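PrgB (Enterococcus faecalis, PDB 6EVU) promotes cell aggregation, biofilm formation and conjugation by binding and compacting DNA, here represented by its adhesin domain. Local coordinates at residues 46-52 with 100-105. Coordinates in Å, arbitrary orientation, origin at the centre of the assembly. Numbering follows the deposited sequence.
Sequences IKGGKFI and YAVLLE
Residues 46-52 leave one β-sheet and join another: extended at I46 and K47, the chain turns at G48 (phi/psi 101/-12) and is extended again from G49 onward, 50-51 forming a short, weakly bonded strand antiparallel to 100-105. G48 suits its place because a CB would jam against the preceding carbonyl, G49 because one would clash with V102 CG1. F51 faces V102 as a non-hydrogen-bonded pair, CA to CA 4.4 Å; their backbones hydrogen-bond G82 and A147 respectively. Flanking it, L103 N gives to K50 O (2.8 Å, nearly straight) and I52 N to A101 O (3.0 Å). K50 N and L103 O lie too far apart to bond directly; a water bridges them, accepting from K50 N (2.9 Å), in donating reach of L103 O (2.9 Å) and E105 OE1 (2.7 Å). Long K50 reaches past it to form a salt bridge, NZ to E105 OE1 3.4 Å, whose hydrogen bond is weak. In this adhesin domain, a glucan-binding protein C-type region of the antigen I/II family, the chain passes at the glycines from the sheet containing 42-47, where K47 backbone-bonds T111, to that containing 99-104. Branched V102 (chi1 t) lays CG1 against G49 CA (4.1 Å) and K50 O (3.4 Å), CG2 against I46 CG2 (4.1 Å) and F51 CD2 (4.0 Å). I46 CD1 meets Y100 CB (3.6 Å), and I52 CB small A101 CB (3.8 Å). Y100 OH hydrogen-bonds N151 ND2; its ring stacks on F84.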
# COMPACT_ATOMS: atom_id res chain seq x y z
N ILE A 46 -10.10 -14.20 -8.48
CA ILE A 46 -10.38 -13.34 -7.35
C ILE A 46 -11.55 -13.93 -6.61
O ILE A 46 -12.63 -14.08 -7.21
CB ILE A 46 -10.72 -11.90 -7.78
CG1 ILE A 46 -9.58 -11.33 -8.64
CG2 ILE A 46 -11.02 -11.02 -6.56
CD1 ILE A 46 -9.85 -9.92 -9.21
N LYS A 47 -11.37 -14.23 -5.33
CA LYS A 47 -12.39 -14.96 -4.57
C LYS A 47 -12.70 -14.22 -3.29
O LYS A 47 -11.81 -13.62 -2.66
CB LYS A 47 -11.96 -16.41 -4.24
CG LYS A 47 -11.84 -17.31 -5.43
CD LYS A 47 -13.19 -17.91 -5.78
CE LYS A 47 -13.07 -18.87 -6.95
NZ LYS A 47 -12.78 -18.16 -8.23
N GLY A 48 -13.99 -14.25 -2.87
CA GLY A 48 -14.36 -13.66 -1.61
C GLY A 48 -14.99 -12.29 -1.68
O GLY A 48 -15.48 -11.81 -0.65
N GLY A 49 -14.96 -11.62 -2.83
CA GLY A 49 -15.49 -10.27 -2.91
C GLY A 49 -16.52 -10.12 -4.01
O GLY A 49 -16.47 -10.80 -5.04
N LYS A 50 -17.48 -9.22 -3.77
CA LYS A 50 -18.41 -8.87 -4.84
C LYS A 50 -17.68 -8.07 -5.91
O LYS A 50 -16.76 -7.29 -5.58
CB LYS A 50 -19.59 -8.05 -4.31
CG LYS A 50 -20.53 -8.73 -3.35
CD LYS A 50 -21.67 -7.73 -2.96
CE LYS A 50 -22.83 -8.42 -2.27
NZ LYS A 50 -22.45 -8.86 -0.90
N PHE A 51 -18.02 -8.30 -7.19
CA PHE A 51 -17.37 -7.58 -8.29
C PHE A 51 -18.15 -6.32 -8.62
O PHE A 51 -19.38 -6.30 -8.52
CB PHE A 51 -17.27 -8.44 -9.55
CG PHE A 51 -16.34 -9.61 -9.39
CD1 PHE A 51 -16.86 -10.87 -9.08
CD2 PHE A 51 -14.95 -9.45 -9.48
CE1 PHE A 51 -16.02 -11.94 -8.90
CE2 PHE A 51 -14.10 -10.55 -9.30
CZ PHE A 51 -14.62 -11.78 -9.01
N ILE A 52 -17.42 -5.25 -8.97
CA ILE A 52 -18.01 -4.01 -9.47
C ILE A 52 -17.91 -4.01 -10.98
O ILE A 52 -16.81 -4.13 -11.54
CB ILE A 52 -17.31 -2.79 -8.88
CG1 ILE A 52 -17.42 -2.85 -7.35
CG2 ILE A 52 -17.91 -1.49 -9.47
CD1 ILE A 52 -16.44 -1.85 -6.61
N TYR A 100 -9.11 -5.45 -12.27
CA TYR A 100 -10.49 -5.82 -11.95
C TYR A 100 -11.01 -5.03 -10.77
O TYR A 100 -10.31 -4.91 -9.75
CB TYR A 100 -10.60 -7.32 -11.60
CG TYR A 100 -10.00 -8.14 -12.70
CD1 TYR A 100 -10.77 -8.53 -13.76
CD2 TYR A 100 -8.66 -8.46 -12.69
CE1 TYR A 100 -10.20 -9.26 -14.83
CE2 TYR A 100 -8.07 -9.17 -13.74
CZ TYR A 100 -8.84 -9.57 -14.79
OH TYR A 100 -8.22 -10.26 -15.84
N ALA A 101 -12.26 -4.53 -10.87
CA ALA A 101 -12.87 -3.73 -9.81
C ALA A 101 -13.65 -4.64 -8.84
O ALA A 101 -14.46 -5.46 -9.27
CB ALA A 101 -13.82 -2.67 -10.38
N VAL A 102 -13.42 -4.47 -7.54
CA VAL A 102 -13.96 -5.39 -6.54
C VAL A 102 -14.41 -4.57 -5.33
O VAL A 102 -13.76 -3.58 -4.97
CB VAL A 102 -12.90 -6.44 -6.12
CG1 VAL A 102 -13.44 -7.37 -5.01
CG2 VAL A 102 -12.43 -7.23 -7.33
N LEU A 103 -15.52 -4.98 -4.68
CA LEU A 103 -15.93 -4.27 -3.46
C LEU A 103 -15.31 -4.98 -2.26
O LEU A 103 -15.46 -6.20 -2.13
CB LEU A 103 -17.46 -4.28 -3.30
CG LEU A 103 -17.94 -3.41 -2.12
CD1 LEU A 103 -18.00 -1.96 -2.52
CD2 LEU A 103 -19.40 -3.80 -1.77
N LEU A 104 -14.62 -4.23 -1.38
CA LEU A 104 -14.11 -4.80 -0.12
C LEU A 104 -15.07 -4.46 1.01
O LEU A 104 -15.50 -3.31 1.16
CB LEU A 104 -12.71 -4.28 0.26
CG LEU A 104 -11.63 -4.49 -0.81
CD1 LEU A 104 -10.34 -3.88 -0.24
CD2 LEU A 104 -11.47 -5.95 -1.05
N GLU A 105 -15.40 -5.48 1.82
CA GLU A 105 -16.36 -5.30 2.89
C GLU A 105 -15.76 -5.85 4.16
O GLU A 105 -14.93 -6.77 4.13
CB GLU A 105 -17.69 -6.04 2.58
CG GLU A 105 -18.36 -5.49 1.29
CD GLU A 105 -19.64 -6.24 1.01
OE1 GLU A 105 -19.64 -7.20 0.19
OE2 GLU A 105 -20.63 -5.90 1.66
O HOH W 1 -17.46 -8.05 -1.16